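Long-range contacts in phenazine-1-carboxylate N-methyltransferase (PDB 2IP2), which catalyses the S-adenosyl-L-methionine-dependent N-methylation of phenazine-1-carboxylate to 5-methyl-phenazine-1-carboxylate, a step in the biosynthesis of the virulence pigment pyocyanine: residues T29-E38 with T84-E92; F101-P112 with F124-Y135. All blocks are in the same frame, centred on the assembly; numbering follows the deposited sequence. Where two conformers were deposited one is given.

Contact 1: residues T29-E38 with T84-E92; sequences TRLGLADLIE and TSHLLRDVE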
loop_
_atom_site.group_PDB
_atom_site.type_symbol
_atom_site.label_atom_id
_atom_site.label_comp_id
_atom_site.label_asym_id
_atom_site.label_seq_id
_atom_site.Cartn_x
_atom_site.Cartn_y
_atom_site.Cartn_z
ATOM N N THR A 29 2.444 4.840 -14.129
ATOM C CA THR A 29 2.303 3.802 -15.171
ATOM C C THR A 29 1.224 4.153 -16.215
ATOM O O THR A 29 1.514 4.151 -17.416
ATOM C CB THR A 29 2.142 2.375 -14.551
ATOM O OG1 THR A 29 3.244 2.172 -13.676
ATOM C CG2 THR A 29 2.175 1.248 -15.703
ATOM N N ARG A 30 0.008 4.427 -15.791
ATOM C CA ARG A 30 -1.081 4.859 -16.677
ATOM C C ARG A 30 -0.632 6.049 -17.523
ATOM O O ARG A 30 -0.939 6.101 -18.701
ATOM C CB ARG A 30 -2.247 5.431 -15.871
ATOM C CG ARG A 30 -3.344 4.565 -15.394
ATOM C CD ARG A 30 -4.522 4.444 -16.398
ATOM N NE ARG A 30 -5.344 5.656 -16.626
ATOM C CZ ARG A 30 -6.441 6.011 -15.952
ATOM N NH1 ARG A 30 -6.891 5.319 -14.895
ATOM N NH2 ARG A 30 -7.094 7.107 -16.328
ATOM N N LEU A 31 0.076 7.002 -16.919
ATOM C CA LEU A 31 0.525 8.196 -17.663
ATOM C C LEU A 31 1.732 7.960 -18.600
ATOM O O LEU A 31 2.060 8.858 -19.413
ATOM C CB LEU A 31 0.854 9.318 -16.698
ATOM C CG LEU A 31 -0.365 9.871 -15.940
ATOM C CD1 LEU A 31 0.146 11.039 -15.147
ATOM C CD2 LEU A 31 -1.585 10.244 -16.854
ATOM N N GLY A 32 2.371 6.805 -18.473
ATOM C CA GLY A 32 3.557 6.444 -19.284
ATOM C C GLY A 32 4.768 7.334 -18.995
ATOM O O GLY A 32 5.625 7.527 -19.846
ATOM N N LEU A 33 4.882 7.811 -17.762
ATOM C CA LEU A 33 6.029 8.662 -17.350
ATOM C C LEU A 33 7.411 8.033 -17.603
ATOM O O LEU A 33 8.343 8.697 -18.035
ATOM C CB LEU A 33 5.918 9.061 -15.870
ATOM C CG LEU A 33 4.688 9.860 -15.474
ATOM C CD1 LEU A 33 4.841 10.306 -13.987
ATOM C CD2 LEU A 33 4.452 11.060 -16.410
ATOM N N ALA A 34 7.534 6.754 -17.332
ATOM C CA ALA A 34 8.779 6.085 -17.582
ATOM C C ALA A 34 9.186 6.075 -19.067
ATOM O O ALA A 34 10.375 6.238 -19.364
ATOM C CB ALA A 34 8.707 4.653 -17.051
ATOM N N ASP A 35 8.227 5.849 -19.960
ATOM C CA ASP A 35 8.428 5.941 -21.424
ATOM C C ASP A 35 8.775 7.348 -21.866
ATOM O O ASP A 35 9.764 7.551 -22.587
ATOM C CB ASP A 35 7.180 5.445 -22.138
ATOM C CG ASP A 35 6.803 4.027 -21.660
ATOM O OD1 ASP A 35 7.733 3.169 -21.648
ATOM O OD2 ASP A 35 5.636 3.803 -21.262
ATOM N N LEU A 36 7.977 8.319 -21.418
ATOM C CA LEU A 36 8.269 9.725 -21.699
ATOM C C LEU A 36 9.677 10.090 -21.274
ATOM O O LEU A 36 10.447 10.678 -22.065
ATOM C CB LEU A 36 7.220 10.670 -21.048
ATOM C CG LEU A 36 5.772 10.444 -21.526
ATOM C CD1 LEU A 36 4.828 11.203 -20.707
ATOM C CD2 LEU A 36 5.574 10.905 -23.002
ATOM N N ILE A 37 10.022 9.776 -20.035
ATOM C CA ILE A 37 11.365 10.080 -19.514
ATOM C C ILE A 37 12.486 9.422 -20.300
ATOM O O ILE A 37 13.500 10.100 -20.605
ATOM C CB ILE A 37 11.495 9.770 -17.985
ATOM C CG1 ILE A 37 10.652 10.806 -17.196
ATOM C CG2 ILE A 37 12.956 9.759 -17.554
ATOM C CD1 ILE A 37 10.291 10.403 -15.703
ATOM N N GLU A 38 12.334 8.139 -20.638
ATOM C CA GLU A 38 13.365 7.436 -21.408
ATOM C C GLU A 38 13.602 8.109 -22.752
ATOM O O GLU A 38 14.733 8.143 -23.246
ATOM C CB GLU A 38 12.998 5.972 -21.636
ATOM C CG GLU A 38 14.190 5.100 -22.016
ATOM C CD GLU A 38 15.318 5.154 -20.993
ATOM O OE1 GLU A 38 15.081 5.522 -19.824
ATOM O OE2 GLU A 38 16.462 4.747 -21.307
ATOM N N THR A 84 14.162 0.131 -10.979
ATOM C CA THR A 84 12.759 -0.048 -10.594
ATOM C C THR A 84 11.813 0.544 -11.683
ATOM O O THR A 84 10.894 -0.148 -12.140
ATOM C CB THR A 84 12.428 0.553 -9.181
ATOM O OG1 THR A 84 13.218 -0.103 -8.178
ATOM C CG2 THR A 84 10.975 0.274 -8.827
ATOM N N SER A 85 12.048 1.795 -12.098
ATOM C CA SER A 85 11.127 2.439 -13.070
ATOM C C SER A 85 11.205 1.863 -14.504
ATOM O O SER A 85 10.239 1.877 -15.258
ATOM C CB SER A 85 11.245 3.959 -13.055
ATOM O OG SER A 85 12.448 4.436 -13.655
ATOM N N HIS A 86 12.372 1.366 -14.879
ATOM C CA HIS A 86 12.512 0.577 -16.132
ATOM C C HIS A 86 11.509 -0.561 -16.208
ATOM O O HIS A 86 11.004 -0.893 -17.263
ATOM C CB HIS A 86 13.956 0.062 -16.267
ATOM C CG HIS A 86 14.911 1.084 -16.801
ATOM N ND1 HIS A 86 14.690 1.766 -17.978
ATOM C CD2 HIS A 86 16.114 1.506 -16.341
ATOM C CE1 HIS A 86 15.707 2.573 -18.214
ATOM N NE2 HIS A 86 16.585 2.429 -17.239
ATOM N N LEU A 87 11.173 -1.124 -15.058
ATOM C CA LEU A 87 10.155 -2.178 -15.033
ATOM C C LEU A 87 8.747 -1.683 -15.311
ATOM O O LEU A 87 7.821 -2.486 -15.527
ATOM C CB LEU A 87 10.194 -2.900 -13.689
ATOM C CG LEU A 87 11.411 -3.800 -13.437
ATOM C CD1 LEU A 87 11.400 -4.122 -11.991
ATOM C CD2 LEU A 87 11.217 -5.074 -14.235
ATOM N N LEU A 88 8.563 -0.368 -15.301
ATOM C CA LEU A 88 7.270 0.184 -15.652
ATOM C C LEU A 88 7.116 0.523 -17.118
ATOM O O LEU A 88 6.003 0.879 -17.570
ATOM C CB LEU A 88 6.961 1.443 -14.803
ATOM C CG LEU A 88 7.070 1.319 -13.288
ATOM C CD1 LEU A 88 6.938 2.701 -12.709
ATOM C CD2 LEU A 88 6.020 0.334 -12.712
ATOM N N ARG A 89 8.233 0.494 -17.869
ATOM C CA ARG A 89 8.207 0.894 -19.283
ATOM C C ARG A 89 7.435 -0.075 -20.161
ATOM O O ARG A 89 7.297 -1.270 -19.857
ATOM C CB ARG A 89 9.645 1.030 -19.840
ATOM C CG ARG A 89 10.440 2.255 -19.342
ATOM C CD ARG A 89 11.986 2.025 -19.572
ATOM N NE ARG A 89 12.320 2.142 -20.961
ATOM C CZ ARG A 89 13.215 1.419 -21.607
ATOM N NH1 ARG A 89 13.938 0.472 -20.994
ATOM N NH2 ARG A 89 13.382 1.668 -22.892
ATOM N N ASP A 90 6.968 0.431 -21.277
ATOM C CA ASP A 90 6.192 -0.360 -22.197
ATOM C C ASP A 90 7.152 -1.194 -23.074
ATOM O O ASP A 90 7.345 -0.887 -24.227
ATOM C CB ASP A 90 5.323 0.591 -23.024
ATOM C CG ASP A 90 4.330 -0.140 -23.906
ATOM O OD1 ASP A 90 4.155 -1.374 -23.740
ATOM O OD2 ASP A 90 3.754 0.536 -24.787
ATOM N N VAL A 91 7.753 -2.227 -22.472
ATOM C CA VAL A 91 8.732 -3.097 -23.117
ATOM C C VAL A 91 8.372 -4.565 -22.782
ATOM O O VAL A 91 7.805 -4.868 -21.723
ATOM C CB VAL A 91 10.205 -2.727 -22.702
ATOM C CG1 VAL A 91 10.616 -1.375 -23.334
ATOM C CG2 VAL A 91 10.347 -2.681 -21.180
ATOM N N GLU A 92 8.705 -5.463 -23.700
ATOM C CA GLU A 92 8.279 -6.876 -23.652
ATOM C C GLU A 92 8.096 -7.520 -22.276
ATOM O O GLU A 92 6.989 -8.017 -21.959
ATOM C CB GLU A 92 9.159 -7.758 -24.552
ATOM C CG GLU A 92 8.457 -8.158 -25.841
ATOM C CD GLU A 92 7.510 -9.346 -25.668
ATOM O OE1 GLU A 92 7.555 -10.255 -26.528
ATOM O OE2 GLU A 92 6.722 -9.369 -24.695
HETATM O O HOH W 1 4.785 3.076 -18.770
HETATM O O HOH W 2 10.126 2.961 -23.030
#
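Asp35 reaches from the short helix 33-38 to the turn that follows helix 83-86, joining two parts of the helical O-methyltransferase dimerisation domain, which is related to helix-turn-helix folds. Its carboxylate oxygen OD1 takes the backbone N-H of Asp90 on the syn lone pair, with OD1 and N 2.9 Å apart and an almost straight N-H...O angle of 170°. A chi1 of -54° swings CG of Asp35 to the side of its backbone N, and both oxygens find further partners: one water joins OD2 to the carbonyl O of Leu88, another joins OD1 to NE of Arg89. His86 to Arg89 form a type I beta turn, and Ala34 CB points at this region, 3.7 Å from Arg89 CG and 3.6 Å from Ser85 O. The Arg89 guanidinium lies between Val91 CG1 on one face and the Glu38 side chain on the other. Glu38, bent at chi2 (56°), brings OE1 obliquely to the His86 ring, while OE1 is also hydrogen-bonded to Asn81. At the far end, Thr29 meets Leu88 at about a right angle; its hydroxyl is bonded to the Val25 carbonyl, and OG1 lies 3.5 Å from Leu88 CD2.

Contact 2: residues F101-P112 with F124-Y135; sequences FYGEEFHAAWTP and FELAFGEDFYSY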
loop_
_atom_site.group_PDB
_atom_site.type_symbol
_atom_site.label_atom_id
_atom_site.label_comp_id
_atom_site.label_asym_id
_atom_site.label_seq_id
_atom_site.Cartn_x
_atom_site.Cartn_y
_atom_site.Cartn_z
ATOM N N PHE A 101 -3.270 -3.800 -14.421
ATOM C CA PHE A 101 -4.350 -4.740 -14.058
ATOM C C PHE A 101 -4.552 -4.737 -12.550
ATOM O O PHE A 101 -5.661 -4.686 -12.033
ATOM C CB PHE A 101 -4.025 -6.149 -14.561
ATOM C CG PHE A 101 -5.238 -7.049 -14.584
ATOM C CD1 PHE A 101 -5.642 -7.686 -13.421
ATOM C CD2 PHE A 101 -6.015 -7.160 -15.724
ATOM C CE1 PHE A 101 -6.782 -8.521 -13.398
ATOM C CE2 PHE A 101 -7.170 -7.976 -15.725
ATOM C CZ PHE A 101 -7.541 -8.658 -14.538
ATOM N N TYR A 102 -3.452 -4.666 -11.821
ATOM C CA TYR A 102 -3.550 -4.719 -10.349
ATOM C C TYR A 102 -4.179 -3.453 -9.798
ATOM O O TYR A 102 -4.950 -3.482 -8.823
ATOM C CB TYR A 102 -2.163 -4.907 -9.811
ATOM C CG TYR A 102 -1.686 -6.359 -9.818
ATOM C CD1 TYR A 102 -2.155 -7.307 -10.746
ATOM C CD2 TYR A 102 -0.769 -6.769 -8.890
ATOM C CE1 TYR A 102 -1.695 -8.668 -10.689
ATOM C CE2 TYR A 102 -0.307 -8.111 -8.827
ATOM C CZ TYR A 102 -0.754 -9.021 -9.719
ATOM O OH TYR A 102 -0.247 -10.320 -9.649
ATOM N N GLY A 103 -3.896 -2.336 -10.480
ATOM C CA GLY A 103 -4.449 -1.017 -10.093
ATOM C C GLY A 103 -5.848 -0.724 -10.603
ATOM O O GLY A 103 -6.416 0.319 -10.275
ATOM N N GLU A 104 -6.429 -1.673 -11.331
ATOM C CA GLU A 104 -7.778 -1.520 -11.891
ATOM C C GLU A 104 -8.588 -2.643 -11.332
ATOM O O GLU A 104 -9.090 -2.518 -10.220
ATOM C CB GLU A 104 -7.703 -1.459 -13.422
ATOM C CG GLU A 104 -7.098 -0.105 -13.867
ATOM C CD GLU A 104 -6.651 0.034 -15.347
ATOM O OE1 GLU A 104 -6.935 -0.874 -16.201
ATOM O OE2 GLU A 104 -5.984 1.084 -15.619
ATOM N N GLU A 105 -8.682 -3.793 -12.047
ATOM C CA GLU A 105 -9.499 -4.885 -11.579
ATOM C C GLU A 105 -9.178 -5.305 -10.126
ATOM O O GLU A 105 -10.091 -5.530 -9.354
ATOM C CB GLU A 105 -9.262 -6.101 -12.447
ATOM C CG GLU A 105 -10.207 -6.187 -13.608
ATOM C CD GLU A 105 -9.737 -5.378 -14.802
ATOM O OE1 GLU A 105 -8.687 -4.694 -14.716
ATOM O OE2 GLU A 105 -10.433 -5.481 -15.849
ATOM N N PHE A 106 -7.905 -5.483 -9.784
ATOM C CA PHE A 106 -7.637 -5.931 -8.400
ATOM C C PHE A 106 -7.751 -4.856 -7.313
ATOM O O PHE A 106 -7.982 -5.166 -6.132
ATOM C CB PHE A 106 -6.332 -6.661 -8.306
ATOM C CG PHE A 106 -6.348 -8.001 -9.018
ATOM C CD1 PHE A 106 -7.568 -8.719 -9.192
ATOM C CD2 PHE A 106 -5.138 -8.549 -9.483
ATOM C CE1 PHE A 106 -7.546 -10.025 -9.804
ATOM C CE2 PHE A 106 -5.108 -9.806 -10.112
ATOM C CZ PHE A 106 -6.296 -10.559 -10.235
ATOM N N HIS A 107 -7.605 -3.607 -7.702
ATOM C CA HIS A 107 -7.944 -2.494 -6.769
ATOM C C HIS A 107 -9.455 -2.533 -6.467
ATOM O O HIS A 107 -9.891 -2.378 -5.313
ATOM C CB HIS A 107 -7.602 -1.150 -7.414
ATOM C CG HIS A 107 -7.985 0.039 -6.576
ATOM N ND1 HIS A 107 -7.226 0.473 -5.507
ATOM C CD2 HIS A 107 -9.043 0.887 -6.653
ATOM C CE1 HIS A 107 -7.805 1.534 -4.946
ATOM N NE2 HIS A 107 -8.909 1.804 -5.627
ATOM N N ALA A 108 -10.262 -2.728 -7.517
ATOM C CA ALA A 108 -11.685 -2.933 -7.288
ATOM C C ALA A 108 -11.971 -4.129 -6.401
ATOM O O ALA A 108 -12.836 -4.069 -5.503
ATOM C CB ALA A 108 -12.394 -3.125 -8.636
ATOM N N ALA A 109 -11.256 -5.216 -6.646
ATOM C CA ALA A 109 -11.431 -6.509 -5.889
ATOM C C ALA A 109 -11.131 -6.374 -4.421
ATOM O O ALA A 109 -11.731 -7.079 -3.535
ATOM C CB ALA A 109 -10.513 -7.584 -6.480
ATOM N N TRP A 110 -10.115 -5.559 -4.144
ATOM C CA TRP A 110 -9.660 -5.395 -2.783
ATOM C C TRP A 110 -10.420 -4.342 -2.007
ATOM O O TRP A 110 -10.174 -4.116 -0.807
ATOM C CB TRP A 110 -8.141 -5.115 -2.764
ATOM C CG TRP A 110 -7.311 -6.300 -2.732
ATOM C CD1 TRP A 110 -6.706 -6.942 -3.787
ATOM C CD2 TRP A 110 -6.882 -6.987 -1.538
ATOM N NE1 TRP A 110 -5.944 -8.011 -3.317
ATOM C CE2 TRP A 110 -6.026 -8.040 -1.947
ATOM C CE3 TRP A 110 -7.165 -6.817 -0.167
ATOM C CZ2 TRP A 110 -5.448 -8.930 -1.048
ATOM C CZ3 TRP A 110 -6.594 -7.749 0.753
ATOM C CH2 TRP A 110 -5.751 -8.775 0.290
ATOM N N THR A 111 -11.355 -3.663 -2.657
ATOM C CA THR A 111 -12.181 -2.686 -1.936
ATOM C C THR A 111 -13.113 -3.408 -0.913
ATOM O O THR A 111 -13.048 -3.108 0.258
ATOM C CB THR A 111 -12.905 -1.766 -2.930
ATOM O OG1 THR A 111 -11.888 -1.013 -3.578
ATOM C CG2 THR A 111 -13.917 -0.822 -2.239
ATOM N N PRO A 112 -13.933 -4.416 -1.351
ATOM C CA PRO A 112 -14.801 -5.101 -0.346
ATOM C C PRO A 112 -14.105 -6.211 0.428
ATOM O O PRO A 112 -14.701 -7.277 0.728
ATOM C CB PRO A 112 -15.971 -5.631 -1.211
ATOM C CG PRO A 112 -15.284 -5.971 -2.495
ATOM C CD PRO A 112 -14.183 -4.889 -2.721
ATOM N N PHE A 124 -13.168 -9.999 -5.653
ATOM C CA PHE A 124 -13.370 -9.789 -7.104
ATOM C C PHE A 124 -14.878 -10.031 -7.442
ATOM O O PHE A 124 -15.524 -9.225 -8.104
ATOM C CB PHE A 124 -12.503 -10.671 -7.992
ATOM C CG PHE A 124 -12.651 -10.318 -9.458
ATOM C CD1 PHE A 124 -13.756 -10.826 -10.225
ATOM C CD2 PHE A 124 -11.785 -9.399 -10.044
ATOM C CE1 PHE A 124 -13.944 -10.461 -11.576
ATOM C CE2 PHE A 124 -11.929 -9.033 -11.410
ATOM C CZ PHE A 124 -13.050 -9.546 -12.175
ATOM N N GLU A 125 -15.403 -11.143 -6.966
ATOM C CA GLU A 125 -16.817 -11.492 -7.219
ATOM C C GLU A 125 -17.767 -10.463 -6.584
ATOM O O GLU A 125 -18.798 -10.046 -7.205
ATOM C CB GLU A 125 -17.090 -12.882 -6.675
ATOM C CG GLU A 125 -18.583 -13.301 -6.997
ATOM C CD GLU A 125 -18.830 -14.775 -6.880
ATOM O OE1 GLU A 125 -17.871 -15.544 -6.711
ATOM O OE2 GLU A 125 -20.007 -15.145 -6.998
ATOM N N LEU A 126 -17.464 -10.035 -5.337
ATOM C CA LEU A 126 -18.274 -8.961 -4.753
ATOM C C LEU A 126 -18.287 -7.693 -5.601
ATOM O O LEU A 126 -19.351 -7.094 -5.809
ATOM C CB LEU A 126 -17.878 -8.667 -3.309
ATOM C CG LEU A 126 -18.137 -9.835 -2.328
ATOM C CD1 LEU A 126 -17.469 -9.433 -0.991
ATOM C CD2 LEU A 126 -19.650 -10.110 -2.099
ATOM N N ALA A 127 -17.102 -7.283 -6.068
ATOM C CA ALA A 127 -16.911 -6.048 -6.838
ATOM C C ALA A 127 -17.574 -6.092 -8.228
ATOM O O ALA A 127 -18.086 -5.080 -8.705
ATOM C CB ALA A 127 -15.420 -5.775 -7.047
ATOM N N PHE A 128 -17.497 -7.237 -8.892
ATOM C CA PHE A 128 -17.877 -7.272 -10.342
ATOM C C PHE A 128 -19.216 -8.007 -10.527
ATOM O O PHE A 128 -19.831 -7.970 -11.620
ATOM C CB PHE A 128 -16.735 -7.881 -11.182
ATOM C CG PHE A 128 -15.579 -6.929 -11.378
ATOM C CD1 PHE A 128 -15.570 -6.023 -12.440
ATOM C CD2 PHE A 128 -14.488 -6.944 -10.505
ATOM C CE1 PHE A 128 -14.519 -5.107 -12.604
ATOM C CE2 PHE A 128 -13.456 -6.047 -10.630
ATOM C CZ PHE A 128 -13.434 -5.116 -11.696
ATOM N N GLY A 129 -19.654 -8.695 -9.477
ATOM C CA GLY A 129 -20.921 -9.440 -9.546
ATOM C C GLY A 129 -20.768 -10.698 -10.391
ATOM O O GLY A 129 -21.758 -11.202 -10.962
ATOM N N GLU A 130 -19.545 -11.199 -10.472
ATOM C CA GLU A 130 -19.174 -12.275 -11.390
ATOM C C GLU A 130 -17.840 -12.899 -10.967
ATOM O O GLU A 130 -16.908 -12.159 -10.570
ATOM C CB GLU A 130 -19.012 -11.674 -12.800
ATOM C CG GLU A 130 -18.838 -12.692 -13.869
ATOM C CD GLU A 130 -18.634 -12.076 -15.272
ATOM O OE1 GLU A 130 -18.416 -10.873 -15.398
ATOM O OE2 GLU A 130 -18.680 -12.819 -16.261
ATOM N N ASP A 131 -17.698 -14.217 -11.074
ATOM C CA ASP A 131 -16.459 -14.800 -10.641
ATOM C C ASP A 131 -15.333 -14.477 -11.617
ATOM O O ASP A 131 -15.574 -14.247 -12.814
ATOM C CB ASP A 131 -16.593 -16.299 -10.311
ATOM C CG ASP A 131 -16.527 -17.167 -11.528
ATOM O OD1 ASP A 131 -17.605 -17.450 -12.097
ATOM O OD2 ASP A 131 -15.413 -17.584 -11.914
ATOM N N PHE A 132 -14.109 -14.452 -11.096
ATOM C CA PHE A 132 -12.937 -13.992 -11.846
ATOM C C PHE A 132 -12.719 -14.695 -13.213
ATOM O O PHE A 132 -12.567 -14.028 -14.246
ATOM C CB PHE A 132 -11.668 -14.170 -10.981
ATOM C CG PHE A 132 -10.400 -13.635 -11.627
ATOM C CD1 PHE A 132 -10.293 -12.286 -11.927
ATOM C CD2 PHE A 132 -9.375 -14.496 -12.027
ATOM C CE1 PHE A 132 -9.137 -11.752 -12.544
ATOM C CE2 PHE A 132 -8.201 -13.968 -12.649
ATOM C CZ PHE A 132 -8.117 -12.578 -12.900
ATOM N N TYR A 133 -12.632 -16.020 -13.195
ATOM C CA TYR A 133 -12.391 -16.753 -14.450
ATOM C C TYR A 133 -13.580 -16.702 -15.399
ATOM O O TYR A 133 -13.370 -16.680 -16.608
ATOM C CB TYR A 133 -11.932 -18.206 -14.237
ATOM C CG TYR A 133 -10.546 -18.219 -13.659
ATOM C CD1 TYR A 133 -9.471 -17.705 -14.395
ATOM C CD2 TYR A 133 -10.314 -18.681 -12.341
ATOM C CE1 TYR A 133 -8.171 -17.668 -13.851
ATOM C CE2 TYR A 133 -9.032 -18.649 -11.787
ATOM C CZ TYR A 133 -7.968 -18.142 -12.549
ATOM O OH TYR A 133 -6.690 -18.117 -12.000
ATOM N N SER A 134 -14.792 -16.612 -14.866
ATOM C CA SER A 134 -15.970 -16.384 -15.758
ATOM C C SER A 134 -15.853 -15.041 -16.460
ATOM O O SER A 134 -16.093 -14.965 -17.682
ATOM C CB SER A 134 -17.291 -16.454 -15.014
ATOM O OG SER A 134 -17.449 -17.735 -14.463
ATOM N N TYR A 135 -15.492 -14.001 -15.683
ATOM C CA TYR A 135 -15.202 -12.633 -16.211
ATOM C C TYR A 135 -14.147 -12.607 -17.310
ATOM O O TYR A 135 -14.349 -11.921 -18.317
ATOM C CB TYR A 135 -14.772 -11.694 -15.050
ATOM C CG TYR A 135 -14.332 -10.299 -15.400
ATOM C CD1 TYR A 135 -15.253 -9.284 -15.603
ATOM C CD2 TYR A 135 -12.965 -9.980 -15.482
ATOM C CE1 TYR A 135 -14.830 -7.963 -15.922
ATOM C CE2 TYR A 135 -12.540 -8.682 -15.791
ATOM C CZ TYR A 135 -13.474 -7.701 -16.032
ATOM O OH TYR A 135 -13.055 -6.423 -16.330
#
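Phe106 and Phe132 meet in the apolar centre in an oblique pairing, with CE1 of Phe106 3.6 Å from CE1 of Phe132 and the ring planes inclined at 37°. Phe101 points head-on at Phe132, its CZ at the edge of the Phe132 ring and near its plane. Phe124 is sandwiched within its own segment: Phe132 CD1 covers one face and Phe128 CD2 the other. Its backbone packs closely on helix 105-109, where Ala109 CB lies 3.7 Å from Phe124 CA. Ala108 CB touches Phe128 CE2, and farther out Pro112 and Leu126 run alongside each other with their side chains pointing opposite ways, Pro112 CG 3.8 Å from Leu126 CB. On the polar side, Glu105 bends at chi2 (85°) and presents the anti lone pair of OE2 to the Tyr135 hydroxyl, which donates across 2.8 Å between OH and OE2. Arg145 forms a salt bridge to the same oxygen, so a buried carboxylate is gripped by a phenol and a cation. The segments 105-109 and 124-128 cross at 97°, nearly perpendicular, in the helical packing that joins the dimerisation region to the Rossmann-like methyltransferase domain.

Both contacts are partly buried, but their chemistry differs. In contact 1 small and polar side chains, a backbone N-H and two waters tie a short helix to a turn, and exposed residues take part. Contact 2 is built mainly from phenylalanine rings, with one buried carboxylate at its polar side, and none of its touching residues is exposed. Helix 96-102 links them: Thr29 of contact 1 packs on it, while Phe101 of contact 2 belongs to it. Arg30 CD also approaches Glu104 OE2 to 3.7 Å. Both border the second subunit: Arg30 makes a salt bridge to Glu115 of the second subunit, and His107 hydrogen-bonds Glu19 and Thr111 of the second subunit.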